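Transcriptional regulator (LacI family) (Clostridium acetobutylicum ATCC 824, PDB 3G85) probably acts as a DNA-binding transcription factor of the LacI family, recognising cis-regulatory sequences, as its relatives do. Local coordinates at residues K11-L16 with N44-I49; D70-A75 with L90-I95. All coordinates share one frame; numbering follows the deposited sequence.

Interaction 1 of 2, residues K11-L16 with N44-I49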
loop_
_atom_site.group_PDB
_atom_site.type_symbol
_atom_site.label_atom_id
_atom_site.label_comp_id
_atom_site.label_asym_id
_atom_site.label_seq_id
_atom_site.Cartn_x
_atom_site.Cartn_y
_atom_site.Cartn_z
ATOM N N LYS A 11 -28.569 -5.755 12.480
ATOM C CA LYS A 11 -27.700 -4.972 11.533
ATOM C C LYS A 11 -26.924 -5.921 10.621
ATOM O O LYS A 11 -26.483 -6.979 11.070
ATOM C CB LYS A 11 -26.681 -4.130 12.299
ATOM C CG LYS A 11 -27.154 -2.804 12.816
ATOM C CD LYS A 11 -26.034 -2.195 13.624
ATOM C CE LYS A 11 -26.528 -0.963 14.333
ATOM N NZ LYS A 11 -25.434 -0.300 15.053
ATOM N N PRO A 12 -26.735 -5.546 9.344
ATOM C CA PRO A 12 -25.924 -6.427 8.472
ATOM C C PRO A 12 -24.441 -6.346 8.867
ATOM O O PRO A 12 -24.013 -5.323 9.392
ATOM C CB PRO A 12 -26.108 -5.835 7.082
ATOM C CG PRO A 12 -27.106 -4.663 7.228
ATOM C CD PRO A 12 -27.200 -4.321 8.665
ATOM N N THR A 13 -23.674 -7.400 8.606
ATOM C CA THR A 13 -22.255 -7.393 8.960
ATOM C C THR A 13 -21.367 -7.479 7.721
ATOM O O THR A 13 -21.556 -8.369 6.868
ATOM C CB THR A 13 -21.887 -8.558 9.921
ATOM O OG1 THR A 13 -22.711 -8.467 11.089
ATOM C CG2 THR A 13 -20.417 -8.474 10.342
ATOM N N ILE A 14 -20.385 -6.585 7.672
ATOM C CA ILE A 14 -19.356 -6.595 6.636
ATOM C C ILE A 14 -18.037 -7.119 7.247
ATOM O O ILE A 14 -17.564 -6.579 8.259
ATOM C CB ILE A 14 -19.081 -5.175 6.116
ATOM C CG1 ILE A 14 -20.373 -4.539 5.550
ATOM C CG2 ILE A 14 -17.943 -5.169 5.052
ATOM C CD1 ILE A 14 -20.253 -3.042 5.354
ATOM N N ALA A 15 -17.437 -8.116 6.609
ATOM C CA ALA A 15 -16.170 -8.671 7.090
ATOM C C ALA A 15 -14.993 -8.107 6.284
ATOM O O ALA A 15 -15.027 -8.084 5.038
ATOM C CB ALA A 15 -16.185 -10.200 7.024
ATOM N N LEU A 16 -13.959 -7.675 7.004
ATOM C CA LEU A 16 -12.697 -7.339 6.386
ATOM C C LEU A 16 -11.789 -8.546 6.576
ATOM O O LEU A 16 -11.353 -8.819 7.705
ATOM C CB LEU A 16 -12.080 -6.113 7.034
ATOM C CG LEU A 16 -10.698 -5.686 6.544
ATOM C CD1 LEU A 16 -10.735 -5.258 5.059
ATOM C CD2 LEU A 16 -10.174 -4.584 7.437
ATOM N N ASN A 44 -24.914 1.937 10.625
ATOM C CA ASN A 44 -25.913 1.060 10.034
ATOM C C ASN A 44 -25.389 -0.332 9.671
ATOM O O ASN A 44 -26.173 -1.225 9.316
ATOM C CB ASN A 44 -26.606 1.743 8.850
ATOM C CG ASN A 44 -25.696 1.928 7.645
ATOM O OD1 ASN A 44 -24.492 2.253 7.764
ATOM N ND2 ASN A 44 -26.284 1.759 6.456
ATOM N N TYR A 45 -24.067 -0.513 9.767
ATOM C CA TYR A 45 -23.414 -1.832 9.597
ATOM C C TYR A 45 -22.520 -2.148 10.790
ATOM O O TYR A 45 -21.881 -1.247 11.347
ATOM C CB TYR A 45 -22.535 -1.868 8.313
ATOM C CG TYR A 45 -23.316 -1.877 7.027
ATOM C CD1 TYR A 45 -23.812 -3.070 6.494
ATOM C CD2 TYR A 45 -23.586 -0.698 6.356
ATOM C CE1 TYR A 45 -24.542 -3.086 5.311
ATOM C CE2 TYR A 45 -24.316 -0.697 5.179
ATOM C CZ TYR A 45 -24.800 -1.889 4.668
ATOM O OH TYR A 45 -25.530 -1.873 3.499
ATOM N N ASN A 46 -22.483 -3.421 11.165
ATOM C CA ASN A 46 -21.391 -3.965 11.947
ATOM C C ASN A 46 -20.254 -4.296 10.974
ATOM O O ASN A 46 -20.491 -4.769 9.853
ATOM C CB ASN A 46 -21.772 -5.280 12.639
ATOM C CG ASN A 46 -22.911 -5.138 13.621
ATOM O OD1 ASN A 46 -23.886 -5.918 13.567
ATOM N ND2 ASN A 46 -22.803 -4.170 14.525
ATOM N N VAL A 47 -19.033 -4.055 11.425
ATOM C CA VAL A 47 -17.841 -4.518 10.733
ATOM C C VAL A 47 -17.102 -5.483 11.662
ATOM O O VAL A 47 -17.088 -5.322 12.888
ATOM C CB VAL A 47 -16.910 -3.322 10.344
ATOM C CG1 VAL A 47 -15.513 -3.824 9.919
ATOM C CG2 VAL A 47 -17.536 -2.495 9.218
ATOM N N VAL A 48 -16.480 -6.479 11.060
ATOM C CA VAL A 48 -15.756 -7.503 11.769
ATOM C C VAL A 48 -14.446 -7.637 10.992
ATOM O O VAL A 48 -14.450 -7.433 9.777
ATOM C CB VAL A 48 -16.645 -8.746 11.703
ATOM C CG1 VAL A 48 -15.883 -9.993 11.614
ATOM C CG2 VAL A 48 -17.631 -8.722 12.874
ATOM N N ILE A 49 -13.315 -7.841 11.684
ATOM C CA ILE A 49 -12.046 -8.108 11.010
ATOM C C ILE A 49 -11.709 -9.601 11.211
ATOM O O ILE A 49 -11.703 -10.090 12.350
ATOM C CB ILE A 49 -10.917 -7.179 11.535
ATOM C CG1 ILE A 49 -11.277 -5.690 11.341
ATOM C CG2 ILE A 49 -9.560 -7.507 10.878
ATOM C CD1 ILE A 49 -10.405 -4.775 12.229
#
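Ile14 meets the ring of Tyr45 through its two side-chain torsions: chi1 of -58° sets CG1 anti to the carbonyl carbon, beside the backbone N, and chi2 of 165° brings CD1 over one ring face. There CD1 lies 4.0 Å from the ring centroid, displaced toward the rim and closest to CG and CD1 of Tyr45, which is the geometry of a CH-pi contact. The Pro12 side chain crosses that of Tyr45 at about a right angle, its CG 3.6 Å from Tyr45 CE1.

Beyond them the backbones run parallel in register, Thr13 beside Asn46 through Leu16 beside Ile49. Four hydrogen bonds support this: Asn46 N to Pro12 O (3.0 Å), Ile14 N to Asn46 O (2.8 Å), Val48 N to Ile14 O (3.0 Å) and Leu16 N to Val48 O (2.8 Å), the last nearly straight at 173°. Ile14 and Val48 thus each use both N and O. On the face carrying Thr13 and Val48, the methyls Thr13 CG2 and Val48 CG2 touch at 3.8 Å.

This pairing closes the beta-alpha-beta unit 13-19, 27-40, 46-52, with 46-52 as one of the two edge strands of the parallel sheet within this chain. Helix 27-40 packs on Leu16, Val47 and Ile49, helix 245-260 reaches Ile14 through Val256, and Phe69 covers Thr13, Ala15 and Val48 on the other face.

Interaction 2 of 2, residues D70-A75 with L90-I95; sequences DAAIIA and LTLPII
Ala72 and Ile73 run beside Ile94 and Ile95 as parallel bridge partners, with CA-CA separations of 4.8 and 4.6 Å. The evidence for the parallel register is the alternation of the bonds: Ala72 gives its N-H to Pro93 O (2.9 Å) and receives Ile95 N at its own O (2.9 Å), thereby spanning the two neighbours of Ile94. Ile95 O then accepts Ile74 N at 2.9 Å, with an N-H...O angle of 163°. CA-H...O contacts accompany these bonds, as from Ile94 CA to Ala72 O. At the entry to the pairing, before the first bond, Pro93 CD abuts Asp70 O at 3.2 Å; proline has no N-H to offer there.

The topology behind this register is a beta-alpha-beta crossover: strand 71-74, helix 79-87 and strand 94-97 follow one another in the chain, and the two strands lie side by side within the six-stranded parallel sheet of one lobe of the periplasmic-binding-protein-like fold.

Side chains pack on both faces. Leu92 holds CG in the crowded position between backbone N and carbonyl carbon (chi1 82°), and its CD1 ends against the backbone of Ala71, 3.7 Å from C, and near the methyl of Ala72. Ile74 and Ile94 approach obliquely on the face of Ala72, CG1 of Ile74 to CG2 of Ile94 at 3.8 Å; CD1 of Ile74 also lies close to that methyl. On the other face Ile73 and Ile95 meet more loosely, CG1 of Ile73 facing CB of Ile95. Helix 245-260 packs there, Cys252 against Ile73 and Val256 against Ile95, whereas Leu85 of helix 79-87 meets Ile94 from the Ala72 side.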
loop_
_atom_site.group_PDB
_atom_site.type_symbol
_atom_site.label_atom_id
_atom_site.label_comp_id
_atom_site.label_asym_id
_atom_site.label_seq_id
_atom_site.Cartn_x
_atom_site.Cartn_y
_atom_site.Cartn_z
ATOM N N ASP A 70 -22.794 -10.571 5.314
ATOM C CA ASP A 70 -23.603 -9.838 4.336
ATOM C C ASP A 70 -22.770 -9.274 3.183
ATOM O O ASP A 70 -23.306 -9.016 2.100
ATOM C CB ASP A 70 -24.384 -8.738 5.016
ATOM C CG ASP A 70 -25.376 -9.296 6.016
ATOM O OD1 ASP A 70 -26.425 -9.814 5.565
ATOM O OD2 ASP A 70 -25.072 -9.270 7.228
ATOM N N ALA A 71 -21.472 -9.072 3.440
ATOM C CA ALA A 71 -20.525 -8.583 2.438
ATOM C C ALA A 71 -19.117 -8.792 2.974
ATOM O O ALA A 71 -18.913 -8.961 4.193
ATOM C CB ALA A 71 -20.766 -7.097 2.163
ATOM N N ALA A 72 -18.135 -8.781 2.079
ATOM C CA ALA A 72 -16.743 -8.900 2.518
ATOM C C ALA A 72 -15.871 -7.968 1.716
ATOM O O ALA A 72 -16.149 -7.715 0.544
ATOM C CB ALA A 72 -16.250 -10.320 2.347
ATOM N N ILE A 73 -14.793 -7.512 2.344
ATOM C CA ILE A 73 -13.748 -6.739 1.674
ATOM C C ILE A 73 -12.488 -7.558 1.907
ATOM O O ILE A 73 -12.205 -7.917 3.068
ATOM C CB ILE A 73 -13.522 -5.375 2.371
ATOM C CG1 ILE A 73 -14.815 -4.535 2.403
ATOM C CG2 ILE A 73 -12.413 -4.627 1.660
ATOM C CD1 ILE A 73 -14.833 -3.422 3.469
ATOM N N ILE A 74 -11.726 -7.839 0.849
ATOM C CA ILE A 74 -10.474 -8.586 1.012
ATOM C C ILE A 74 -9.331 -7.627 0.896
ATOM O O ILE A 74 -9.131 -7.060 -0.174
ATOM C CB ILE A 74 -10.270 -9.643 -0.059
ATOM C CG1 ILE A 74 -11.568 -10.387 -0.397
ATOM C CG2 ILE A 74 -9.096 -10.557 0.371
ATOM C CD1 ILE A 74 -12.336 -11.025 0.765
ATOM N N ALA A 75 -8.598 -7.440 1.996
ATOM C CA ALA A 75 -7.530 -6.430 2.056
ATOM C C ALA A 75 -6.362 -6.675 1.087
ATOM O O ALA A 75 -5.855 -5.725 0.474
ATOM C CB ALA A 75 -7.030 -6.284 3.488
ATOM N N LEU A 90 -20.265 -17.002 -5.545
ATOM C CA LEU A 90 -20.538 -16.734 -4.136
ATOM C C LEU A 90 -21.787 -15.900 -3.870
ATOM O O LEU A 90 -22.280 -15.186 -4.748
ATOM C CB LEU A 90 -19.302 -16.125 -3.465
ATOM C CG LEU A 90 -18.044 -17.009 -3.478
ATOM C CD1 LEU A 90 -16.980 -16.327 -2.682
ATOM C CD2 LEU A 90 -18.303 -18.422 -2.902
ATOM N N THR A 91 -22.266 -15.998 -2.634
ATOM C CA THR A 91 -23.605 -15.552 -2.226
ATOM C C THR A 91 -23.649 -14.159 -1.561
ATOM O O THR A 91 -24.697 -13.759 -1.007
ATOM C CB THR A 91 -24.258 -16.596 -1.259
ATOM O OG1 THR A 91 -23.553 -16.619 0.002
ATOM C CG2 THR A 91 -24.273 -18.026 -1.890
ATOM N N LEU A 92 -22.526 -13.436 -1.616
ATOM C CA LEU A 92 -22.385 -12.143 -0.943
ATOM C C LEU A 92 -21.491 -11.214 -1.786
ATOM O O LEU A 92 -20.583 -11.681 -2.488
ATOM C CB LEU A 92 -21.811 -12.313 0.477
ATOM C CG LEU A 92 -20.294 -12.450 0.643
ATOM C CD1 LEU A 92 -19.860 -12.301 2.102
ATOM C CD2 LEU A 92 -19.771 -13.765 0.065
ATOM N N PRO A 93 -21.745 -9.907 -1.730
ATOM C CA PRO A 93 -20.876 -8.981 -2.455
ATOM C C PRO A 93 -19.474 -8.996 -1.844
ATOM O O PRO A 93 -19.345 -8.971 -0.602
ATOM C CB PRO A 93 -21.502 -7.621 -2.185
ATOM C CG PRO A 93 -22.901 -7.919 -1.709
ATOM C CD PRO A 93 -22.817 -9.213 -1.006
ATOM N N ILE A 94 -18.461 -9.017 -2.709
ATOM C CA ILE A 94 -17.055 -9.000 -2.301
ATOM C C ILE A 94 -16.330 -7.856 -2.990
ATOM O O ILE A 94 -16.371 -7.729 -4.211
ATOM C CB ILE A 94 -16.311 -10.317 -2.655
ATOM C CG1 ILE A 94 -16.968 -11.528 -1.949
ATOM C CG2 ILE A 94 -14.804 -10.184 -2.331
ATOM C CD1 ILE A 94 -16.228 -12.851 -2.060
ATOM N N ILE A 95 -15.667 -7.025 -2.196
ATOM C CA ILE A 95 -14.843 -5.937 -2.725
ATOM C C ILE A 95 -13.361 -6.321 -2.590
ATOM O O ILE A 95 -12.901 -6.653 -1.495
ATOM C CB ILE A 95 -15.099 -4.661 -1.949
ATOM C CG1 ILE A 95 -16.602 -4.386 -1.927
ATOM C CG2 ILE A 95 -14.388 -3.461 -2.597
ATOM C CD1 ILE A 95 -16.917 -3.189 -1.222
#

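Interactions 1 and 2 occur in series along the chain, each closing its own beta-alpha-beta unit, and their centres lie 11 Å apart in one parallel sheet. Strands 13-19 and 71-74 are neighbours, so the pairings merge into a continuous order 46-52, 13-19, 71-74, 94-97. The seam between them is measured by Ala15 O to Ile73 N at 2.8 Å and Thr13 N to Asp70 OD2 at 2.7 Å, both probable hydrogen bonds, the latter a carboxylate taking up a backbone N-H. Helix 245-260 touches side chains of both contacts, Val256 reaching Ile14 as well as Ile95. Together they account for four of the six strands of one lobe's sheet, from its edge inward.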